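Anaerobically-induced outer membrane porin OprE (Pseudomonas aeruginosa, PDB 4FRX) probably acts as a beta-barrel porin of the OprD family, letting small solutes cross the outer membrane. Local coordinates at residues Ser178-Gly181 with Ala182-Ser185; Ser248-Asp251 with Gly252-Ser256; Ser258-Asp262 with Gly263-Ser267. All coordinates share one frame; numbering follows the deposited sequence.

Interaction 1: Ser178-Gly181 with Ala182-Ser185; sequences SIAG and ANGS
The polypeptide reverses direction at Ile179-Ala182, where the backbone supplies the single hydrogen bond of the contact: Ala182 N donates to Ile179 O at 3.1 Å, fairly straight at 157° about the hydrogen. Gly181, at the third position of the turn, has a phi of 107°, at which a CB would be pressed against the carbonyl O of Ala180.

Van der Waals contacts brace the bend. The Asn183 side chain folds back over the Ile179 carbonyl, its CB 3.2 Å from Ile179 O. With CG set between backbone N and carbonyl carbon (chi1 65°), the amide lies alongside the turn, and ND2 comes to 3.6 Å from Ala180 CA. Ser178 OG comes to 3.5 Å from Asn183 CA and 3.6 Å from Asn183 CB.

The hydrogen-bonding atoms find their partners outside the turn: Ser178 OG bonds to Arg190 O, further along the same loop, and Asn183 ND2 to Asn314 O. Ile179 and Ala182 pack on Phe220. A four-residue bend closed from its fourth N-H to its first carbonyl, with Ala180 in the polyproline region and Gly181 at positive phi, is a type II beta turn, here in a loop between barrel strands.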
loop_
_atom_site.group_PDB
_atom_site.type_symbol
_atom_site.label_atom_id
_atom_site.label_comp_id
_atom_site.label_asym_id
_atom_site.label_seq_id
_atom_site.Cartn_x
_atom_site.Cartn_y
_atom_site.Cartn_z
ATOM N N SER A 178 -11.384 -8.648 -1.961
ATOM C CA SER A 178 -10.965 -10.045 -1.967
ATOM C C SER A 178 -9.491 -10.142 -1.566
ATOM O O SER A 178 -8.876 -9.137 -1.198
ATOM C CB SER A 178 -11.235 -10.709 -3.328
ATOM O OG SER A 178 -11.048 -12.117 -3.263
ATOM N N ILE A 179 -8.956 -11.361 -1.598
ATOM C CA ILE A 179 -7.559 -11.625 -1.272
ATOM C C ILE A 179 -7.010 -12.582 -2.333
ATOM O O ILE A 179 -7.794 -13.190 -3.070
ATOM C CB ILE A 179 -7.402 -12.255 0.140
ATOM C CG1 ILE A 179 -8.000 -13.661 0.187
ATOM C CG2 ILE A 179 -8.035 -11.360 1.231
ATOM C CD1 ILE A 179 -7.859 -14.337 1.548
ATOM N N ALA A 180 -5.683 -12.699 -2.420
ATOM C CA ALA A 180 -5.025 -13.616 -3.360
ATOM C C ALA A 180 -5.487 -15.039 -3.102
ATOM O O ALA A 180 -5.546 -15.475 -1.946
ATOM C CB ALA A 180 -3.494 -13.537 -3.221
ATOM N N GLY A 181 -5.815 -15.753 -4.177
ATOM C CA GLY A 181 -6.326 -17.106 -4.069
ATOM C C GLY A 181 -7.807 -17.164 -4.381
ATOM O O GLY A 181 -8.305 -18.159 -4.885
ATOM N N ALA A 182 -8.509 -16.085 -4.084
ATOM C CA ALA A 182 -9.948 -16.032 -4.340
ATOM C C ALA A 182 -10.298 -14.880 -5.259
ATOM O O ALA A 182 -11.479 -14.643 -5.543
ATOM C CB ALA A 182 -10.713 -15.890 -3.041
ATOM N N ASN A 183 -9.281 -14.150 -5.708
ATOM C CA ASN A 183 -9.525 -12.876 -6.377
ATOM C C ASN A 183 -9.522 -12.988 -7.903
ATOM O O ASN A 183 -9.634 -14.086 -8.446
ATOM C CB ASN A 183 -8.551 -11.799 -5.878
ATOM C CG ASN A 183 -7.106 -12.103 -6.227
ATOM O OD1 ASN A 183 -6.802 -13.120 -6.854
ATOM N ND2 ASN A 183 -6.203 -11.214 -5.819
ATOM N N GLY A 184 -9.391 -11.858 -8.590
ATOM C CA GLY A 184 -9.490 -11.859 -10.040
ATOM C C GLY A 184 -10.938 -11.769 -10.476
ATOM O O GLY A 184 -11.784 -11.310 -9.707
ATOM N N SER A 185 -11.240 -12.210 -11.699
ATOM C CA SER A 185 -12.602 -12.063 -12.219
ATOM C C SER A 185 -13.220 -13.346 -12.763
ATOM O O SER A 185 -14.265 -13.299 -13.410
ATOM C CB SER A 185 -12.645 -10.985 -13.305
ATOM O OG SER A 185 -12.378 -9.717 -12.753
#

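Interaction 2: Ser248-Asp251 with Gly252-Ser256; sequences SSSD and GKNGS
Ser250 packs against Asn254 and Gly255 where barrel strand 237-250 gives way to a single turn of 3-10 helix, residues 253-255. The tight side is here. With CG anti to the backbone N (chi1 178°), the Asn254 amide reaches back to the strand end, its OD1 3.1 Å from Ser250 CB. Ser250 OG lies 3.4 Å from Gly255 CA, so close that a CB there would clash with it. Both polar ends are held by the link just before strand 280-292: Ser250 OG hydrogen-bonds to Glu278, and Asn254 OD1 accepts from Val279 N. Asn254 ND2 bonds to Tyr264 O and Gly277 O, so the amide is gripped at both ends and its rotation fixed.

Across the contact the outer side is looser, with one weak, strongly bent bond (123°) from Asn254 N to Asp251 O at 3.3 Å. Asp219 does the holding: its N donates to the Asp251 carboxylate and its OD1 accepts from Lys253 N. Gly252 and Lys253 are exposed, although Gly252 O accepts from Gly255 N at 2.9 Å. Ser256, whose OG N-caps the following helix at Gly259 N, also gives Lys253 O two donors from the same face of its carbonyl plane, N at 3.0 Å and OG at 3.1 Å.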
loop_
_atom_site.group_PDB
_atom_site.type_symbol
_atom_site.label_atom_id
_atom_site.label_comp_id
_atom_site.label_asym_id
_atom_site.label_seq_id
_atom_site.Cartn_x
_atom_site.Cartn_y
_atom_site.Cartn_z
ATOM N N SER A 248 -2.673 -13.785 11.542
ATOM C CA SER A 248 -3.827 -13.825 10.646
ATOM C C SER A 248 -4.490 -15.197 10.727
ATOM O O SER A 248 -3.823 -16.230 10.598
ATOM C CB SER A 248 -3.400 -13.579 9.214
ATOM O OG SER A 248 -2.694 -12.361 9.057
ATOM N N SER A 249 -5.798 -15.215 10.937
ATOM C CA SER A 249 -6.515 -16.481 11.035
ATOM C C SER A 249 -7.825 -16.402 10.284
ATOM O O SER A 249 -8.226 -15.318 9.857
ATOM C CB SER A 249 -6.766 -16.838 12.503
ATOM O OG SER A 249 -7.504 -15.821 13.151
ATOM N N SER A 250 -8.494 -17.542 10.126
ATOM C CA SER A 250 -9.710 -17.599 9.328
ATOM C C SER A 250 -10.916 -16.950 9.996
ATOM O O SER A 250 -11.005 -16.882 11.222
ATOM C CB SER A 250 -10.041 -19.042 8.979
ATOM O OG SER A 250 -10.249 -19.812 10.152
ATOM N N ASP A 251 -11.841 -16.484 9.166
ATOM C CA ASP A 251 -13.094 -15.902 9.632
ATOM C C ASP A 251 -14.209 -16.435 8.751
ATOM O O ASP A 251 -14.019 -16.603 7.548
ATOM C CB ASP A 251 -13.055 -14.373 9.533
ATOM C CG ASP A 251 -14.386 -13.727 9.917
ATOM O OD1 ASP A 251 -14.591 -13.470 11.121
ATOM O OD2 ASP A 251 -15.233 -13.482 9.026
ATOM N N GLY A 252 -15.361 -16.722 9.349
ATOM C CA GLY A 252 -16.535 -17.118 8.584
ATOM C C GLY A 252 -16.315 -18.277 7.624
ATOM O O GLY A 252 -15.822 -19.327 8.021
ATOM N N LYS A 253 -16.667 -18.068 6.358
ATOM C CA LYS A 253 -16.636 -19.125 5.343
ATOM C C LYS A 253 -15.264 -19.772 5.169
ATOM O O LYS A 253 -15.146 -20.991 5.045
ATOM C CB LYS A 253 -17.149 -18.591 4.010
ATOM C CG LYS A 253 -18.630 -18.208 4.052
ATOM C CD LYS A 253 -19.142 -17.816 2.679
ATOM C CE LYS A 253 -20.636 -17.507 2.690
ATOM N NZ LYS A 253 -21.423 -18.610 3.302
ATOM N N ASN A 254 -14.223 -18.951 5.172
ATOM C CA ASN A 254 -12.872 -19.467 5.051
ATOM C C ASN A 254 -12.512 -20.426 6.195
ATOM O O ASN A 254 -11.687 -21.329 6.029
ATOM C CB ASN A 254 -11.881 -18.306 4.984
ATOM C CG ASN A 254 -10.451 -18.770 4.908
ATOM O OD1 ASN A 254 -9.735 -18.793 5.911
ATOM N ND2 ASN A 254 -10.028 -19.169 3.715
ATOM N N GLY A 255 -13.148 -20.240 7.352
ATOM C CA GLY A 255 -12.890 -21.078 8.516
ATOM C C GLY A 255 -13.708 -22.371 8.545
ATOM O O GLY A 255 -13.656 -23.129 9.509
ATOM N N SER A 256 -14.473 -22.620 7.492
ATOM C CA SER A 256 -15.295 -23.824 7.428
ATOM C C SER A 256 -14.955 -24.633 6.179
ATOM O O SER A 256 -14.639 -24.067 5.140
ATOM C CB SER A 256 -16.776 -23.452 7.393
ATOM O OG SER A 256 -17.159 -23.080 6.085
#

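Interaction 3: Ser258-Asp262 with Gly263-Ser267; sequences SGRAD and GYVSS
Van der Waals packing first joins Arg260 to Val265: the valine CG1 lies 3.7 Å from Arg260 CB and 3.4 Å from Arg260 O, the two side chains crossing at a slant. The arginine CG also touches the exit backbone, 3.6 Å from Tyr264 O. Beyond it the chain bends at chi3 (-61°), and NH1 hydrogen-bonds to Asn254 O.

Backbone hydrogen bonds make up the second group. Tyr264 N donates to Gly259 O at 3.1 Å, nearly straight at 161°, and Gly263 N donates to Arg260 O at 2.9 Å from well above the carbonyl plane. These nested bonds, with Gly263 at positive phi, form a Schellman motif that terminates helix 257-261. Tyr264 then centres an inverse gamma turn, closed by a weak Val265 N to Gly263 O bond, as the chain heads for strand 266-267.

The tyrosine ring forms the third group. It runs beside the Asp262 side chain, both pointing the same way, with carboxylate and ring planes 41° apart. Asp262 OD2 meets the ring edge 3.8 Å from CE1, and Gly259 O also lies at the edge, 3.6 Å from CD1. Phe220 meets the tyrosine ring, while Asp262 OD1 forms a salt bridge with Arg190.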
loop_
_atom_site.group_PDB
_atom_site.type_symbol
_atom_site.label_atom_id
_atom_site.label_comp_id
_atom_site.label_asym_id
_atom_site.label_seq_id
_atom_site.Cartn_x
_atom_site.Cartn_y
_atom_site.Cartn_z
ATOM N N SER A 258 -16.969 -26.266 4.158
ATOM C CA SER A 258 -17.879 -26.020 3.051
ATOM C C SER A 258 -17.622 -24.657 2.422
ATOM O O SER A 258 -17.795 -24.473 1.212
ATOM C CB SER A 258 -19.334 -26.139 3.502
ATOM O OG SER A 258 -19.606 -25.203 4.518
ATOM N N GLY A 259 -17.221 -23.699 3.252
ATOM C CA GLY A 259 -16.933 -22.361 2.766
ATOM C C GLY A 259 -15.746 -22.383 1.825
ATOM O O GLY A 259 -15.783 -21.774 0.754
ATOM N N ARG A 260 -14.703 -23.104 2.214
ATOM C CA ARG A 260 -13.505 -23.220 1.378
ATOM C C ARG A 260 -13.808 -23.976 0.083
ATOM O O ARG A 260 -13.326 -23.599 -0.993
ATOM C CB ARG A 260 -12.337 -23.844 2.151
ATOM C CG ARG A 260 -11.882 -22.967 3.324
ATOM C CD ARG A 260 -10.547 -23.429 3.864
ATOM N NE ARG A 260 -10.619 -24.803 4.356
ATOM C CZ ARG A 260 -11.016 -25.139 5.578
ATOM N NH1 ARG A 260 -11.360 -24.199 6.441
ATOM N NH2 ARG A 260 -11.038 -26.414 5.949
ATOM N N ALA A 261 -14.638 -25.011 0.187
ATOM C CA ALA A 261 -15.137 -25.730 -0.977
ATOM C C ALA A 261 -15.845 -24.804 -1.980
ATOM O O ALA A 261 -15.810 -25.053 -3.187
ATOM C CB ALA A 261 -16.078 -26.863 -0.535
ATOM N N ASP A 262 -16.496 -23.753 -1.486
ATOM C CA ASP A 262 -17.190 -22.812 -2.371
ATOM C C ASP A 262 -16.278 -21.664 -2.817
ATOM O O ASP A 262 -16.710 -20.750 -3.510
ATOM C CB ASP A 262 -18.453 -22.251 -1.716
ATOM C CG ASP A 262 -19.307 -21.447 -2.693
ATOM O OD1 ASP A 262 -19.507 -21.910 -3.840
ATOM O OD2 ASP A 262 -19.753 -20.341 -2.328
ATOM N N GLY A 263 -15.013 -21.711 -2.425
ATOM C CA GLY A 263 -14.064 -20.760 -2.957
ATOM C C GLY A 263 -13.655 -19.643 -2.018
ATOM O O GLY A 263 -12.959 -18.724 -2.438
ATOM N N TYR A 264 -14.067 -19.704 -0.754
ATOM C CA TYR A 264 -13.560 -18.723 0.212
ATOM C C TYR A 264 -12.199 -19.171 0.740
ATOM O O TYR A 264 -12.082 -19.679 1.856
ATOM C CB TYR A 264 -14.562 -18.448 1.341
ATOM C CG TYR A 264 -15.764 -17.682 0.830
ATOM C CD1 TYR A 264 -16.773 -18.335 0.139
ATOM C CD2 TYR A 264 -15.856 -16.300 0.989
ATOM C CE1 TYR A 264 -17.857 -17.649 -0.364
ATOM C CE2 TYR A 264 -16.949 -15.595 0.493
ATOM C CZ TYR A 264 -17.947 -16.286 -0.181
ATOM O OH TYR A 264 -19.042 -15.627 -0.684
ATOM N N VAL A 265 -11.177 -18.972 -0.088
ATOM C CA VAL A 265 -9.855 -19.528 0.170
ATOM C C VAL A 265 -8.737 -18.517 -0.045
ATOM O O VAL A 265 -8.897 -17.516 -0.748
ATOM C CB VAL A 265 -9.569 -20.741 -0.739
ATOM C CG1 VAL A 265 -10.470 -21.935 -0.384
ATOM C CG2 VAL A 265 -9.716 -20.354 -2.221
ATOM N N SER A 266 -7.591 -18.812 0.559
ATOM C CA SER A 266 -6.393 -18.008 0.399
ATOM C C SER A 266 -5.343 -18.862 -0.279
ATOM O O SER A 266 -5.277 -20.075 -0.053
ATOM C CB SER A 266 -5.863 -17.607 1.779
ATOM O OG SER A 266 -4.519 -17.159 1.701
ATOM N N SER A 267 -4.498 -18.236 -1.086
ATOM C CA SER A 267 -3.284 -18.900 -1.544
ATOM C C SER A 267 -2.389 -19.266 -0.351
ATOM O O SER A 267 -2.369 -18.581 0.668
ATOM C CB SER A 267 -2.506 -17.994 -2.509
ATOM O OG SER A 267 -3.234 -17.792 -3.709
#

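In the fold
The three contacts follow one another along the chain, each a local turn, with no nesting or crossing. Interaction 1 bends the loop between strands 174-176 and 195-203. Interaction 2 turns the chain at the end of strand 237-250, and interaction 3 ends the short helix 257-261 that follows, so that both shape the excursion leading to strand 280-292. Interactions 2 and 3 touch, their centres about 9 Å apart, with Lys253 lying against Tyr264. Interaction 1 meets interaction 3 through a probable hydrogen bond between Ala180 O and Ser267 N (3.1 Å), with Ala182 CB against Val265 O, tying the loop after strand 174-176 to short strand 266-267 in the later excursion.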